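Local atomic coordinates of glycerol uptake operon antiterminator-related protein (Thermotoga maritima, PDB entry 1VKF), a protein that is of uncertain function but belongs to the glycerol-3-phosphate responsive antiterminator family, and so may take part in transcriptional control of glycerol uptake. Residues T151-G156 with V171-T176. Residues are numbered along the deposited sequence; the frame is centred on the assembly and turned at random.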
loop_
_atom_site.group_PDB
_atom_site.type_symbol
_atom_site.label_atom_id
_atom_site.label_comp_id
_atom_site.label_asym_id
_atom_site.label_seq_id
_atom_site.Cartn_x
_atom_site.Cartn_y
_atom_site.Cartn_z
ATOM N N THR A 151 4.024 -3.735 11.064
ATOM C CA THR A 151 2.740 -3.944 10.401
ATOM C C THR A 151 2.971 -4.472 9.009
ATOM O O THR A 151 3.693 -3.854 8.234
ATOM C CB THR A 151 1.997 -2.627 10.324
ATOM O OG1 THR A 151 1.785 -2.130 11.640
ATOM C CG2 THR A 151 0.597 -2.827 9.786
ATOM N N VAL A 152 2.396 -5.630 8.696
ATOM C CA VAL A 152 2.445 -6.179 7.351
ATOM C C VAL A 152 1.051 -6.127 6.694
ATOM O O VAL A 152 0.049 -6.545 7.273
ATOM C CB VAL A 152 2.999 -7.628 7.345
ATOM C CG1 VAL A 152 2.934 -8.237 5.929
ATOM C CG2 VAL A 152 4.423 -7.646 7.891
ATOM N N ILE A 153 1.009 -5.579 5.487
ATOM C CA ILE A 153 -0.144 -5.650 4.625
ATOM C C ILE A 153 0.194 -6.623 3.524
ATOM O O ILE A 153 1.219 -6.489 2.842
ATOM C CB ILE A 153 -0.429 -4.276 4.029
ATOM C CG1 ILE A 153 -0.718 -3.261 5.112
ATOM C CG2 ILE A 153 -1.595 -4.368 3.001
ATOM C CD1 ILE A 153 -0.522 -1.843 4.670
ATOM N N ALA A 154 -0.656 -7.615 3.348
ATOM C CA ALA A 154 -0.489 -8.569 2.286
ATOM C C ALA A 154 -1.135 -8.061 1.032
ATOM O O ALA A 154 -2.185 -7.468 1.078
ATOM C CB ALA A 154 -1.104 -9.876 2.672
ATOM N N ALA A 155 -0.505 -8.303 -0.101
ATOM C CA ALA A 155 -1.166 -8.003 -1.377
ATOM C C ALA A 155 -0.715 -8.902 -2.486
ATOM O O ALA A 155 0.458 -9.280 -2.569
ATOM C CB ALA A 155 -0.880 -6.495 -1.750
ATOM N N GLY A 156 -1.628 -9.159 -3.425
ATOM C CA GLY A 156 -1.287 -9.883 -4.638
ATOM C C GLY A 156 -1.723 -11.319 -4.684
ATOM O O GLY A 156 -1.368 -12.119 -3.830
ATOM N N VAL A 171 -1.268 -11.427 9.533
ATOM C CA VAL A 171 -0.862 -10.099 9.087
ATOM C C VAL A 171 -2.028 -9.141 9.388
ATOM O O VAL A 171 -3.147 -9.579 9.603
ATOM C CB VAL A 171 -0.461 -10.072 7.582
ATOM C CG1 VAL A 171 0.576 -11.163 7.252
ATOM C CG2 VAL A 171 -1.658 -10.212 6.674
ATOM N N SER A 172 -1.760 -7.847 9.385
ATOM C CA SER A 172 -2.759 -6.876 9.805
ATOM C C SER A 172 -3.860 -6.709 8.795
ATOM O O SER A 172 -5.021 -6.601 9.172
ATOM C CB SER A 172 -2.123 -5.522 10.045
ATOM O OG SER A 172 -1.284 -5.611 11.168
ATOM N N ALA A 173 -3.479 -6.667 7.525
ATOM C CA ALA A 173 -4.426 -6.307 6.465
ATOM C C ALA A 173 -4.081 -6.920 5.128
ATOM O O ALA A 173 -2.996 -7.400 4.917
ATOM C CB ALA A 173 -4.445 -4.799 6.350
ATOM N N ILE A 174 -5.030 -6.884 4.205
ATOM C CA ILE A 174 -4.820 -7.252 2.818
ATOM C C ILE A 174 -5.348 -6.159 1.895
ATOM O O ILE A 174 -6.476 -5.729 2.055
ATOM C CB ILE A 174 -5.640 -8.534 2.468
ATOM C CG1 ILE A 174 -5.170 -9.739 3.280
ATOM C CG2 ILE A 174 -5.580 -8.800 0.986
ATOM C CD1 ILE A 174 -6.108 -10.941 3.195
ATOM N N SER A 175 -4.537 -5.741 0.941
ATOM C CA SER A 175 -4.918 -4.829 -0.083
ATOM C C SER A 175 -5.399 -5.629 -1.277
ATOM O O SER A 175 -4.692 -6.473 -1.807
ATOM C CB SER A 175 -3.767 -3.903 -0.498
ATOM O OG SER A 175 -4.162 -3.163 -1.675
ATOM N N THR A 176 -6.617 -5.349 -1.742
ATOM C CA THR A 176 -7.201 -6.062 -2.897
ATOM C C THR A 176 -8.237 -5.226 -3.609
ATOM O O THR A 176 -8.899 -4.376 -2.982
ATOM C CB THR A 176 -7.899 -7.374 -2.396
ATOM O OG1 THR A 176 -8.584 -8.050 -3.471
ATOM C CG2 THR A 176 -8.946 -7.069 -1.331
HETATM O O HOH W 1 0.992 -7.063 10.679
HETATM O O HOH W 2 -4.476 -8.972 -3.122
#
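The peptide groups of I153-A154 and A173-I174 are the flat elements that join here, side by side through backbone hydrogen bonds; one face of the sheet they form carries I153, A173 and S175, the other A154 and I174. A154 N donates to A173 O at 2.8 Å, and A154 O receives S175 N at 2.9 Å, the two regular bonds of the ladder. A third bond, S172 N to V152 O, is longer and more bent. On one face I153 of the first strand meets A173 and S175 of the second: I153 CG2, anti to its backbone N, comes within 4.1 Å of S175 CB, while its CG1 branch meets A173 CB. I18 of strand 16-21 touches both I153 and A173. On the opposite face A154 CB lies 4.1 Å from I174 CG1 and equally near V171 CG2. The V152 side chain lies slantwise to that of V171, the two CG1 methyls 4.0 Å apart, and A140 and A144 of helix 140-144 pack on this side, with I167 of helix 161-167 reaching A154 and I174.

Strand 151-155, helix 161-167 and strand 173-176 make a beta-alpha-beta unit; strand 173-176 also pairs in parallel with strand 16-21, the first of the chain, closing the sheet as in a TIM barrel, the clan to which the family belongs.

Waters extend the ladder at both ends. One accepts from V152 N and bonds S172 OG; the other bridges G156 N to S175 O, which are themselves 4.4 Å apart. S175 OG, anti to its backbone N (chi1 171°), hydrogen-bonds a citrate that probably came from the crystallisation liquor and may mark a pocket.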